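Local coordinates for dephospho-CoA kinase (Mycobacterium paratuberculosis, PDB 6N39), which probably catalyses the last step of coenzyme A biosynthesis, using ATP to phosphorylate the 3'-hydroxyl of dephospho-CoA, at residues 190-193 with 194-198; 223-226 with 227-230; 229-232 with 233-236; 349-352 with 353-357; 393-396 with 397-400. All coordinates share one frame; numbering follows the deposited sequence.

The five contacts are a worked example of how side chains a few residues apart fit together in a two-part protein. Contact 1 is in the kinase part, where the side chain of L190 lies about 4 Å from that of A24 in the predicted ATP site; the others belong to the UPF0157 region, away from that site. Contacts 2 and 3 overlap at P229 and A230, one starting helix 228-243 and the other continuing it, with centres 10 Å apart. Contacts 4 and 5 touch, F357 CZ lying 3.9 Å from F397 CE1, although their centres are 14 Å apart. Contacts 1 and 5 have centres 44 Å apart, and an acetate binds K393 in contact 5.

Contact 1: residues 190-193 with 194-198; sequences LVQR and AQQVW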
loop_
_atom_site.group_PDB
_atom_site.type_symbol
_atom_site.label_atom_id
_atom_site.label_comp_id
_atom_site.label_asym_id
_atom_site.label_seq_id
_atom_site.Cartn_x
_atom_site.Cartn_y
_atom_site.Cartn_z
ATOM N N LEU A 190 -24.072 -1.482 -5.472
ATOM C CA LEU A 190 -22.699 -1.085 -5.754
ATOM C C LEU A 190 -22.499 0.404 -5.499
ATOM O O LEU A 190 -21.498 0.809 -4.899
ATOM C CB LEU A 190 -22.330 -1.441 -7.199
ATOM C CG LEU A 190 -20.916 -1.083 -7.680
ATOM C CD1 LEU A 190 -19.831 -1.794 -6.875
ATOM C CD2 LEU A 190 -20.754 -1.389 -9.168
ATOM N N VAL A 191 -23.433 1.243 -5.967
ATOM C CA VAL A 191 -23.299 2.683 -5.724
ATOM C C VAL A 191 -23.241 2.965 -4.224
ATOM O O VAL A 191 -22.423 3.772 -3.751
ATOM C CB VAL A 191 -24.447 3.452 -6.409
ATOM C CG1 VAL A 191 -24.567 4.891 -5.867
ATOM C CG2 VAL A 191 -24.278 3.445 -7.955
ATOM N N GLN A 192 -24.112 2.304 -3.457
ATOM C CA GLN A 192 -24.130 2.489 -2.007
ATOM C C GLN A 192 -22.812 2.047 -1.373
ATOM O O GLN A 192 -22.253 2.741 -0.513
ATOM C CB GLN A 192 -25.299 1.706 -1.413
ATOM C CG GLN A 192 -25.457 1.864 0.105
ATOM C CD GLN A 192 -26.612 1.043 0.624
ATOM O OE1 GLN A 192 -26.896 -0.034 0.095
ATOM N NE2 GLN A 192 -27.288 1.538 1.659
ATOM N N ARG A 193 -22.307 0.878 -1.778
ATOM C CA ARG A 193 -21.059 0.371 -1.215
ATOM C C ARG A 193 -19.894 1.304 -1.535
ATOM O O ARG A 193 -19.058 1.601 -0.664
ATOM C CB ARG A 193 -20.798 -1.038 -1.756
ATOM C CG ARG A 193 -19.586 -1.722 -1.164
ATOM C CD ARG A 193 -19.844 -2.150 0.279
ATOM N NE ARG A 193 -18.616 -2.644 0.903
ATOM C CZ ARG A 193 -17.932 -1.983 1.832
ATOM N NH1 ARG A 193 -18.362 -0.803 2.259
ATOM N NH2 ARG A 193 -16.823 -2.503 2.344
ATOM N N ALA A 194 -19.831 1.787 -2.781
ATOM C CA ALA A 194 -18.766 2.708 -3.165
ATOM C C ALA A 194 -18.836 4.000 -2.355
ATOM O O ALA A 194 -17.804 4.524 -1.918
ATOM C CB ALA A 194 -18.838 3.006 -4.665
ATOM N N GLN A 195 -20.047 4.525 -2.131
ATOM C CA GLN A 195 -20.152 5.746 -1.339
ATOM C C GLN A 195 -19.785 5.506 0.122
ATOM O O GLN A 195 -19.293 6.415 0.799
ATOM C CB GLN A 195 -21.562 6.326 -1.410
ATOM C CG GLN A 195 -21.625 7.731 -0.830
ATOM C CD GLN A 195 -23.022 8.289 -0.827
ATOM O OE1 GLN A 195 -23.902 7.786 -0.122
ATOM N NE2 GLN A 195 -23.242 9.336 -1.612
ATOM N N GLN A 196 -20.053 4.312 0.632
ATOM C CA GLN A 196 -19.637 3.957 1.984
ATOM C C GLN A 196 -18.113 4.007 2.113
ATOM O O GLN A 196 -17.565 4.558 3.075
ATOM C CB GLN A 196 -20.166 2.560 2.282
ATOM C CG GLN A 196 -20.602 2.229 3.644
ATOM C CD GLN A 196 -21.433 0.955 3.606
ATOM O OE1 GLN A 196 -20.902 -0.148 3.749
ATOM N NE2 GLN A 196 -22.737 1.103 3.362
ATOM N N VAL A 197 -17.418 3.416 1.147
ATOM C CA VAL A 197 -15.955 3.451 1.147
ATOM C C VAL A 197 -15.450 4.879 0.968
ATOM O O VAL A 197 -14.481 5.300 1.618
ATOM C CB VAL A 197 -15.413 2.513 0.054
ATOM C CG1 VAL A 197 -13.963 2.834 -0.254
ATOM C CG2 VAL A 197 -15.580 1.064 0.495
ATOM N N TRP A 198 -16.115 5.651 0.108
ATOM C CA TRP A 198 -15.785 7.061 -0.076
ATOM C C TRP A 198 -15.864 7.830 1.238
ATOM O O TRP A 198 -14.902 8.488 1.646
ATOM C CB TRP A 198 -16.731 7.681 -1.107
ATOM C CG TRP A 198 -16.342 9.070 -1.478
ATOM C CD1 TRP A 198 -16.865 10.229 -1.000
ATOM C CD2 TRP A 198 -15.302 9.443 -2.384
ATOM N NE1 TRP A 198 -16.237 11.308 -1.575
ATOM C CE2 TRP A 198 -15.264 10.848 -2.419
ATOM C CE3 TRP A 198 -14.399 8.720 -3.168
ATOM C CZ2 TRP A 198 -14.371 11.549 -3.223
ATOM C CZ3 TRP A 198 -13.515 9.413 -3.963
ATOM C CH2 TRP A 198 -13.505 10.814 -3.983
HETATM O O HOH W 1 -23.548 4.767 1.187
#
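R193 and Q196, one turn apart on an alpha-helix, bring their polar ends together at an angle. The guanidinium and amide planes are turned 40° against each other, and R193 NH1 lies 3.0 Å from Q196 OE1, a close polar approach in which the oxygen stands neither squarely over the guanidinium nor at its rim. The arginine gets there by a bend: CG is anti to the backbone N (chi1 -175°), then chi2 turns to 73°, which carries the charged group forward along the helix axis. V197, the next residue on, meets one face of the same guanidinium with its CG2 methyl, 3.8 Å from R193 NH1. R193, which is partly exposed, thus has an amide oxygen and a methyl as neighbours.

Beneath these groups the backbone repeats the i to i+4 pattern of the alpha-helix, with A194 N bonded to L190 O at 2.9 Å and V197 N to R193 O at 3.0 Å. On the exposed side a water bridges Q192 O, at 2.9 Å, and, weakly, Q195 OE1, donating to both.

In the P-loop kinase fold this segment belongs to helix 187-210. A194 presses its methyl on L25, A28 and F29 of helix 22-31, whose first residues are part of the predicted ATP site, and L190 touches A24 there; R193 and V197 instead rest against L181 and I179 of the edge strand 179-182.

Contact 2: residues 223-226 with 227-230; sequences PPDP and EWPA
D225 and W228 meet where a type I beta turn, running from one to the other, leads into helix 228-243 of the UPF0157 region, with a capping bond from the D225 side chain. The tight part lies over the indole. D225 CB sits 3.5 Å from the centroid of the five-membered ring and only 9° off its normal, a CH-pi contact, while the backbone continues over the same face: D225 N and the carbonyl carbon of P224 lie above the ring system. P224 CA reaches W228 CZ3 at 3.5 Å. The P224-D225 backbone is therefore laid along the indole from the pyrrole ring to the far end of the benzene ring.

The aspartate's other end does the capping. With CG anti to the backbone N (chi1 -174°), OD1 reaches forward to accept from E227 N at 2.7 Å; this nitrogen approaches on the anti side of the carboxylate and 33° out of its plane. The turn is closed by W228 N to D225 O, a nearly straight bond whose donor nevertheless stands well above the carbonyl plane.

Looser packing marks the outer side. P226 is exposed, and a water joins its carbonyl oxygen to A230 N in the first turn of the helix. E227 turns its carboxylate away to a salt bridge with R174 in the kinase part, which may offset the nearness of the D225 carboxylate. Back at the buried indole, W228 NE1 has D268 OD1 as its main partner, and a second water, 2.7 Å from D225 OD2, accepts a weak 3.3 Å bond from W228 NE1.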
loop_
_atom_site.group_PDB
_atom_site.type_symbol
_atom_site.label_atom_id
_atom_site.label_comp_id
_atom_site.label_asym_id
_atom_site.label_seq_id
_atom_site.Cartn_x
_atom_site.Cartn_y
_atom_site.Cartn_z
ATOM N N PRO A 223 -7.426 -9.567 19.578
ATOM C CA PRO A 223 -6.748 -10.827 19.258
ATOM C C PRO A 223 -6.048 -10.714 17.918
ATOM O O PRO A 223 -6.433 -9.881 17.080
ATOM C CB PRO A 223 -7.897 -11.850 19.208
ATOM C CG PRO A 223 -9.030 -11.202 19.915
ATOM C CD PRO A 223 -8.885 -9.736 19.639
ATOM N N PRO A 224 -5.000 -11.504 17.682
ATOM C CA PRO A 224 -4.230 -11.339 16.445
ATOM C C PRO A 224 -5.112 -11.490 15.223
ATOM O O PRO A 224 -5.994 -12.345 15.165
ATOM C CB PRO A 224 -3.179 -12.451 16.531
ATOM C CG PRO A 224 -2.971 -12.625 17.991
ATOM C CD PRO A 224 -4.324 -12.414 18.624
ATOM N N ASP A 225 -4.886 -10.627 14.248
ATOM C CA ASP A 225 -5.692 -10.658 13.043
ATOM C C ASP A 225 -5.007 -11.554 12.019
ATOM O O ASP A 225 -3.836 -11.312 11.691
ATOM C CB ASP A 225 -5.873 -9.254 12.509
ATOM C CG ASP A 225 -6.825 -9.185 11.339
ATOM O OD1 ASP A 225 -6.882 -10.132 10.524
ATOM O OD2 ASP A 225 -7.511 -8.152 11.224
ATOM N N PRO A 226 -5.678 -12.591 11.502
ATOM C CA PRO A 226 -5.025 -13.467 10.515
ATOM C C PRO A 226 -4.616 -12.744 9.253
ATOM O O PRO A 226 -3.780 -13.264 8.510
ATOM C CB PRO A 226 -6.091 -14.532 10.217
ATOM C CG PRO A 226 -7.074 -14.437 11.351
ATOM C CD PRO A 226 -7.065 -13.004 11.777
ATOM N N GLU A 227 -5.173 -11.565 8.986
ATOM C CA GLU A 227 -4.831 -10.794 7.801
ATOM C C GLU A 227 -3.650 -9.843 7.988
ATOM O O GLU A 227 -3.247 -9.201 7.011
ATOM C CB GLU A 227 -6.027 -9.974 7.350
ATOM C CG GLU A 227 -7.099 -10.750 6.629
ATOM C CD GLU A 227 -8.180 -9.821 6.136
ATOM O OE1 GLU A 227 -9.279 -9.805 6.732
ATOM O OE2 GLU A 227 -7.908 -9.071 5.173
ATOM N N TRP A 228 -3.106 -9.700 9.196
ATOM C CA TRP A 228 -1.969 -8.790 9.359
ATOM C C TRP A 228 -0.780 -9.123 8.465
ATOM O O TRP A 228 -0.154 -8.178 7.956
ATOM C CB TRP A 228 -1.497 -8.741 10.817
ATOM C CG TRP A 228 -2.341 -7.900 11.722
ATOM C CD1 TRP A 228 -3.171 -6.873 11.365
ATOM C CD2 TRP A 228 -2.447 -8.028 13.146
ATOM N NE1 TRP A 228 -3.796 -6.363 12.482
ATOM C CE2 TRP A 228 -3.360 -7.048 13.588
ATOM C CE3 TRP A 228 -1.850 -8.874 14.091
ATOM C CZ2 TRP A 228 -3.702 -6.895 14.934
ATOM C CZ3 TRP A 228 -2.183 -8.715 15.429
ATOM C CH2 TRP A 228 -3.110 -7.736 15.834
ATOM N N PRO A 229 -0.387 -10.385 8.255
ATOM C CA PRO A 229 0.765 -10.617 7.363
ATOM C C PRO A 229 0.543 -10.093 5.947
ATOM O O PRO A 229 1.450 -9.463 5.387
ATOM C CB PRO A 229 0.942 -12.145 7.403
ATOM C CG PRO A 229 0.329 -12.564 8.730
ATOM C CD PRO A 229 -0.847 -11.637 8.900
ATOM N N ALA A 230 -0.642 -10.311 5.361
ATOM C CA ALA A 230 -0.912 -9.811 4.008
ATOM C C ALA A 230 -0.941 -8.286 3.970
ATOM O O ALA A 230 -0.385 -7.661 3.044
ATOM C CB ALA A 230 -2.235 -10.394 3.487
HETATM O O HOH W 2 -6.636 -5.597 10.947
HETATM O O HOH W 3 -2.496 -12.616 5.988
#

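Contact 3: residues 229-232 with 233-236; sequences PAQA and QRIV
R234 folds its guanidinium back over the preceding helical turn, where one face of the group covers A230 O and the backbone of Q231. The oxygen lies 3.8 Å from the guanidinium plane, over its centre. Its hydrogen bond goes elsewhere, to R234 N at 3.1 Å, so a single carbonyl accepts from the arginine's backbone while its side-chain cation lies above; the positive charge would be expected to polarise that carbonyl. A bend at chi3 (-75°) turns the otherwise extended chain into this position. Q231 lies across the end of the group, its CG 3.3 Å from R234 NH2, and the amide and guanidinium planes are 51° apart. One water connects the two polar ends, accepting from Q231 NE2 at 3.2 Å and, weakly, from R234 NH2.

The setting is the alpha-helix 228-243, packed on the mixed sheet of the UPF0157 region, and its two sides differ in character. Facing that sheet, I235 touches I270 and I272 on strand 270-276, V236 touches I272 and V250, and A232 meets H252. The polar side looks to the kinase part, where R234 NH1 donates to A175 O and NE has a long, weak ion pair with D178. Q231 OE1 instead accepts from R337 NH1. Within the helix, I235 CG1 lies beside the backbone N (chi1 -65°), which sets this methylene 3.3 Å from Q231 O.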
loop_
_atom_site.group_PDB
_atom_site.type_symbol
_atom_site.label_atom_id
_atom_site.label_comp_id
_atom_site.label_asym_id
_atom_site.label_seq_id
_atom_site.Cartn_x
_atom_site.Cartn_y
_atom_site.Cartn_z
ATOM N N PRO A 229 -0.387 -10.385 8.255
ATOM C CA PRO A 229 0.765 -10.617 7.363
ATOM C C PRO A 229 0.543 -10.093 5.947
ATOM O O PRO A 229 1.450 -9.463 5.387
ATOM C CB PRO A 229 0.942 -12.145 7.403
ATOM C CG PRO A 229 0.329 -12.564 8.730
ATOM C CD PRO A 229 -0.847 -11.637 8.900
ATOM N N ALA A 230 -0.642 -10.311 5.361
ATOM C CA ALA A 230 -0.912 -9.811 4.008
ATOM C C ALA A 230 -0.941 -8.286 3.970
ATOM O O ALA A 230 -0.385 -7.661 3.044
ATOM C CB ALA A 230 -2.235 -10.394 3.487
ATOM N N GLN A 231 -1.581 -7.660 4.972
ATOM C CA GLN A 231 -1.575 -6.198 5.031
ATOM C C GLN A 231 -0.152 -5.668 5.132
ATOM O O GLN A 231 0.218 -4.683 4.465
ATOM C CB GLN A 231 -2.425 -5.699 6.213
ATOM C CG GLN A 231 -3.923 -6.101 6.118
ATOM C CD GLN A 231 -4.717 -5.799 7.399
ATOM O OE1 GLN A 231 -4.182 -5.275 8.378
ATOM N NE2 GLN A 231 -5.995 -6.140 7.388
ATOM N N ALA A 232 0.673 -6.323 5.956
ATOM C CA ALA A 232 2.037 -5.840 6.136
ATOM C C ALA A 232 2.848 -6.002 4.855
ATOM O O ALA A 232 3.695 -5.160 4.548
ATOM C CB ALA A 232 2.715 -6.565 7.301
ATOM N N GLN A 233 2.622 -7.080 4.106
ATOM C CA GLN A 233 3.370 -7.241 2.858
ATOM C C GLN A 233 3.002 -6.139 1.872
ATOM O O GLN A 233 3.880 -5.587 1.188
ATOM C CB GLN A 233 3.116 -8.619 2.238
ATOM C CG GLN A 233 4.079 -8.965 1.086
ATOM C CD GLN A 233 5.548 -8.955 1.536
ATOM O OE1 GLN A 233 5.955 -9.763 2.371
ATOM N NE2 GLN A 233 6.339 -8.033 0.983
ATOM N N ARG A 234 1.713 -5.783 1.801
ATOM C CA ARG A 234 1.342 -4.669 0.925
ATOM C C ARG A 234 2.071 -3.402 1.339
ATOM O O ARG A 234 2.597 -2.668 0.486
ATOM C CB ARG A 234 -0.171 -4.437 0.931
ATOM C CG ARG A 234 -0.920 -5.574 0.302
ATOM C CD ARG A 234 -2.366 -5.214 0.063
ATOM N NE ARG A 234 -3.155 -5.217 1.276
ATOM C CZ ARG A 234 -3.827 -6.271 1.733
ATOM N NH1 ARG A 234 -3.805 -7.423 1.078
ATOM N NH2 ARG A 234 -4.539 -6.169 2.846
ATOM N N ILE A 235 2.162 -3.162 2.654
ATOM C CA ILE A 235 2.800 -1.939 3.142
ATOM C C ILE A 235 4.307 -1.957 2.854
ATOM O O ILE A 235 4.880 -0.964 2.391
ATOM C CB ILE A 235 2.507 -1.758 4.644
ATOM C CG1 ILE A 235 1.007 -1.536 4.873
ATOM C CG2 ILE A 235 3.348 -0.612 5.212
ATOM C CD1 ILE A 235 0.536 -1.788 6.346
ATOM N N VAL A 236 4.965 -3.076 3.152
ATOM C CA VAL A 236 6.398 -3.228 2.909
ATOM C C VAL A 236 6.719 -2.956 1.446
ATOM O O VAL A 236 7.656 -2.214 1.133
ATOM C CB VAL A 236 6.873 -4.635 3.328
ATOM C CG1 VAL A 236 8.271 -4.933 2.734
ATOM C CG2 VAL A 236 6.890 -4.778 4.863
HETATM O O HOH W 4 -6.876 -6.773 4.402
#

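Contact 4: residues 349-352 with 353-357; sequences PGQQ and FALLF
Q351 crosses L355 at a slant, one turn apart at the start of alpha-helix 349-363 in the UPF0157 region. The amide end of the glutamine meets a leucine methyl, Q351 NE2 to L355 CD1 at 3.8 Å, brought there by CG anti to the backbone N (chi1 -171°) and a bend at chi2 (-89°). L355 CG rests 3.7 Å from Q351 O. That carbonyl oxygen makes no turn-closing bond to L355; it accepts instead from Q273 NE2 on strand 270-276. Q352 O, next along, takes two N-H groups, L356 N at 2.9 Å and, weakly, L355 N.

What positions the Q351 amide is a polar chain running outward. Its NE2 donates to T275 OG1, and its OE1 accepts from G347 N just before the helix, so both ends of the amide are held and its rotation is fixed. The Q352 amide joins this chain: OE1 accepts from T312 OG1, leaving NE2 directed at its neighbour.

Further out, L355 lies over R249, D251 and V253 of strand 249-253. L356 points to helix 386-411, touching A404, W405, W407 and A408, and F353 sets its ring edge-to-face with Y401 of that helix. The link between the two buried glutamines is nearly straight: Q352 NE2 donates to a lone pair of Q351 OE1 at 2.9 Å, in the carbonyl plane and 7° out of the Q352 amide plane.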
loop_
_atom_site.group_PDB
_atom_site.type_symbol
_atom_site.label_atom_id
_atom_site.label_comp_id
_atom_site.label_asym_id
_atom_site.label_seq_id
_atom_site.Cartn_x
_atom_site.Cartn_y
_atom_site.Cartn_z
ATOM N N PRO A 349 21.412 1.405 17.746
ATOM C CA PRO A 349 20.729 0.494 18.690
ATOM C C PRO A 349 19.224 0.355 18.478
ATOM O O PRO A 349 18.700 -0.759 18.615
ATOM C CB PRO A 349 21.053 1.099 20.070
ATOM C CG PRO A 349 21.562 2.493 19.784
ATOM C CD PRO A 349 22.199 2.440 18.434
ATOM N N GLY A 350 18.499 1.435 18.169
ATOM C CA GLY A 350 17.059 1.285 17.959
ATOM C C GLY A 350 16.729 0.468 16.719
ATOM O O GLY A 350 15.783 -0.338 16.714
ATOM N N GLN A 351 17.509 0.663 15.651
ATOM C CA GLN A 351 17.378 -0.137 14.428
ATOM C C GLN A 351 17.599 -1.623 14.697
ATOM O O GLN A 351 16.887 -2.484 14.160
ATOM C CB GLN A 351 18.382 0.388 13.390
ATOM C CG GLN A 351 18.255 -0.191 11.968
ATOM C CD GLN A 351 19.076 -1.461 11.782
ATOM O OE1 GLN A 351 20.060 -1.685 12.494
ATOM N NE2 GLN A 351 18.686 -2.287 10.813
ATOM N N GLN A 352 18.589 -1.951 15.526
ATOM C CA GLN A 352 18.855 -3.361 15.812
ATOM C C GLN A 352 17.774 -3.947 16.713
ATOM O O GLN A 352 17.278 -5.054 16.466
ATOM C CB GLN A 352 20.234 -3.489 16.455
ATOM C CG GLN A 352 21.349 -2.956 15.560
ATOM C CD GLN A 352 21.924 -4.043 14.699
ATOM O OE1 GLN A 352 22.483 -5.006 15.220
ATOM N NE2 GLN A 352 21.775 -3.918 13.371
ATOM N N PHE A 353 17.377 -3.194 17.740
ATOM C CA PHE A 353 16.421 -3.696 18.717
ATOM C C PHE A 353 15.057 -3.968 18.091
ATOM O O PHE A 353 14.382 -4.927 18.482
ATOM C CB PHE A 353 16.288 -2.701 19.880
ATOM C CG PHE A 353 15.417 -3.204 20.989
ATOM C CD1 PHE A 353 15.622 -4.486 21.518
ATOM C CD2 PHE A 353 14.389 -2.415 21.501
ATOM C CE1 PHE A 353 14.819 -4.970 22.538
ATOM C CE2 PHE A 353 13.595 -2.883 22.539
ATOM C CZ PHE A 353 13.804 -4.167 23.060
ATOM N N ALA A 354 14.621 -3.140 17.130
ATOM C CA ALA A 354 13.308 -3.384 16.521
ATOM C C ALA A 354 13.245 -4.758 15.846
ATOM O O ALA A 354 12.206 -5.438 15.886
ATOM C CB ALA A 354 12.968 -2.272 15.518
ATOM N N LEU A 355 14.346 -5.184 15.221
ATOM C CA LEU A 355 14.404 -6.509 14.594
ATOM C C LEU A 355 14.574 -7.616 15.642
ATOM O O LEU A 355 13.913 -8.685 15.586
ATOM C CB LEU A 355 15.561 -6.524 13.581
ATOM C CG LEU A 355 15.513 -5.477 12.448
ATOM C CD1 LEU A 355 16.772 -5.499 11.608
ATOM C CD2 LEU A 355 14.299 -5.685 11.525
ATOM N N LEU A 356 15.447 -7.351 16.623
ATOM C CA LEU A 356 15.725 -8.344 17.656
ATOM C C LEU A 356 14.468 -8.673 18.458
ATOM O O LEU A 356 14.251 -9.826 18.824
ATOM C CB LEU A 356 16.831 -7.833 18.586
ATOM C CG LEU A 356 17.083 -8.645 19.866
ATOM C CD1 LEU A 356 17.467 -10.094 19.536
ATOM C CD2 LEU A 356 18.172 -8.007 20.778
ATOM N N PHE A 357 13.665 -7.661 18.783
ATOM C CA PHE A 357 12.500 -7.850 19.651
ATOM C C PHE A 357 11.551 -8.881 19.065
ATOM O O PHE A 357 11.077 -9.784 19.774
ATOM C CB PHE A 357 11.820 -6.482 19.840
ATOM C CG PHE A 357 10.705 -6.449 20.860
ATOM C CD1 PHE A 357 10.968 -6.515 22.215
ATOM C CD2 PHE A 357 9.394 -6.285 20.447
ATOM C CE1 PHE A 357 9.938 -6.453 23.145
ATOM C CE2 PHE A 357 8.366 -6.204 21.365
ATOM C CZ PHE A 357 8.641 -6.293 22.719
#

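Contact 5: residues 393-396 with 397-400; sequences KEPW and FRDA. With ACT (acetate ion), chain G.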
loop_
_atom_site.group_PDB
_atom_site.type_symbol
_atom_site.label_atom_id
_atom_site.label_comp_id
_atom_site.label_asym_id
_atom_site.label_seq_id
_atom_site.Cartn_x
_atom_site.Cartn_y
_atom_site.Cartn_z
ATOM N N LYS A 393 3.368 0.790 30.191
ATOM C CA LYS A 393 4.225 -0.174 29.496
ATOM C C LYS A 393 5.709 0.170 29.613
ATOM O O LYS A 393 6.553 -0.731 29.697
ATOM C CB LYS A 393 3.875 -0.252 28.005
ATOM C CG LYS A 393 2.546 -0.871 27.664
ATOM C CD LYS A 393 2.627 -1.627 26.328
ATOM C CE LYS A 393 3.208 -0.796 25.192
ATOM N NZ LYS A 393 3.449 -1.648 23.972
ATOM N N GLU A 394 6.053 1.456 29.548
ATOM C CA GLU A 394 7.436 1.833 29.249
ATOM C C GLU A 394 8.481 1.231 30.190
ATOM O O GLU A 394 9.522 0.777 29.686
ATOM C CB GLU A 394 7.566 3.364 29.219
ATOM C CG GLU A 394 8.884 3.858 28.598
ATOM C CD GLU A 394 9.120 3.296 27.186
ATOM O OE1 GLU A 394 10.289 2.976 26.859
ATOM O OE2 GLU A 394 8.142 3.164 26.408
ATOM N N PRO A 395 8.298 1.186 31.514
ATOM C CA PRO A 395 9.379 0.633 32.350
ATOM C C PRO A 395 9.750 -0.804 31.988
ATOM O O PRO A 395 10.917 -1.182 32.119
ATOM C CB PRO A 395 8.822 0.749 33.779
ATOM C CG PRO A 395 7.811 1.852 33.704
ATOM C CD PRO A 395 7.185 1.702 32.332
ATOM N N TRP A 396 8.799 -1.603 31.505
ATOM C CA TRP A 396 9.091 -2.997 31.178
ATOM C C TRP A 396 10.142 -3.121 30.074
ATOM O O TRP A 396 10.921 -4.083 30.065
ATOM C CB TRP A 396 7.801 -3.711 30.762
ATOM C CG TRP A 396 7.987 -5.163 30.417
ATOM C CD1 TRP A 396 7.997 -6.222 31.289
ATOM C CD2 TRP A 396 8.193 -5.720 29.110
ATOM N NE1 TRP A 396 8.187 -7.401 30.599
ATOM C CE2 TRP A 396 8.313 -7.119 29.263
ATOM C CE3 TRP A 396 8.285 -5.172 27.829
ATOM C CZ2 TRP A 396 8.526 -7.975 28.177
ATOM C CZ3 TRP A 396 8.478 -6.030 26.748
ATOM C CH2 TRP A 396 8.605 -7.414 26.936
ATOM N N PHE A 397 10.191 -2.161 29.143
ATOM C CA PHE A 397 11.156 -2.260 28.053
ATOM C C PHE A 397 12.604 -2.191 28.518
ATOM O O PHE A 397 13.467 -2.706 27.817
ATOM C CB PHE A 397 10.891 -1.193 26.985
ATOM C CG PHE A 397 9.698 -1.498 26.147
ATOM C CD1 PHE A 397 9.759 -2.479 25.164
ATOM C CD2 PHE A 397 8.495 -0.852 26.370
ATOM C CE1 PHE A 397 8.642 -2.789 24.395
ATOM C CE2 PHE A 397 7.369 -1.160 25.606
ATOM C CZ PHE A 397 7.451 -2.131 24.611
ATOM N N ARG A 398 12.908 -1.652 29.703
ATOM C CA ARG A 398 14.307 -1.650 30.128
ATOM C C ARG A 398 14.807 -3.072 30.387
ATOM O O ARG A 398 15.869 -3.488 29.889
ATOM C CB ARG A 398 14.481 -0.773 31.364
ATOM C CG ARG A 398 14.031 0.678 31.145
ATOM C CD ARG A 398 14.618 1.620 32.205
ATOM N NE ARG A 398 14.155 1.319 33.566
ATOM C CZ ARG A 398 13.019 1.773 34.100
ATOM N NH1 ARG A 398 12.206 2.553 33.400
ATOM N NH2 ARG A 398 12.689 1.445 35.340
ATOM N N ASP A 399 14.026 -3.848 31.131
ATOM C CA ASP A 399 14.405 -5.228 31.419
ATOM C C ASP A 399 14.247 -6.101 30.184
ATOM O O ASP A 399 15.058 -7.008 29.953
ATOM C CB ASP A 399 13.566 -5.759 32.584
ATOM C CG ASP A 399 13.878 -7.197 32.935
ATOM O OD1 ASP A 399 15.029 -7.500 33.335
ATOM O OD2 ASP A 399 12.943 -8.016 32.845
ATOM N N ALA A 400 13.234 -5.820 29.353
ATOM C CA ALA A 400 13.103 -6.564 28.107
ATOM C C ALA A 400 14.306 -6.328 27.201
ATOM O O ALA A 400 14.779 -7.254 26.539
ATOM C CB ALA A 400 11.810 -6.183 27.392
HETATM C C ACT G . 0.928 -3.048 21.638
HETATM O O ACT G . 0.711 -2.426 22.733
HETATM O OXT ACT G . 0.310 -4.051 21.125
HETATM C CH3 ACT G . 2.137 -2.517 20.789
HETATM O O HOH W 5 12.013 -3.072 33.562
#
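W396 presents an edge to the neighbouring F397 and a face to A400, at a kink in alpha-helix 386-411 of the UPF0157 region. The irregularity comes where P395, which has no N-H to give, and W396 lack the usual bonds to the turn before. F397 N and R398 N reach back three residues instead, to E394 O at 3.1 Å and P395 O at 3.2 Å, each donor well above the carbonyl plane; the regular four-residue step returns with A400 N to W396 O.

The two rings form a T-shaped pair, with centroids 5.4 Å apart and planes at 75°: the W396 edge points at the F397 face. W396 has CG anti to the backbone N (chi1 -179°), which carries its indole forward along the helix to A400. The A400 methyl fits over the six-membered ring, 3.5 Å from its centroid and 16° off the normal. The ring of Y371 stacks on W396, and F357 and V374 also pack on the indole, joining this helix to helices 349-363 and 365-382.

On the outer side R398 lays its guanidinium over P395 O, and a water donates to that oxygen while accepting from D399 N. D399 turns its carboxylate to a salt bridge with R403.

Toward helix 365-382, K393 runs past the edge of the F397 ring, beside CE2 and CZ. It shares its ammonium between Y371 OH and an acetate, probably from the crystallisation liquor, that K375 and Y389 also bind; K393 NZ lies 3.1 Å from the acetate O.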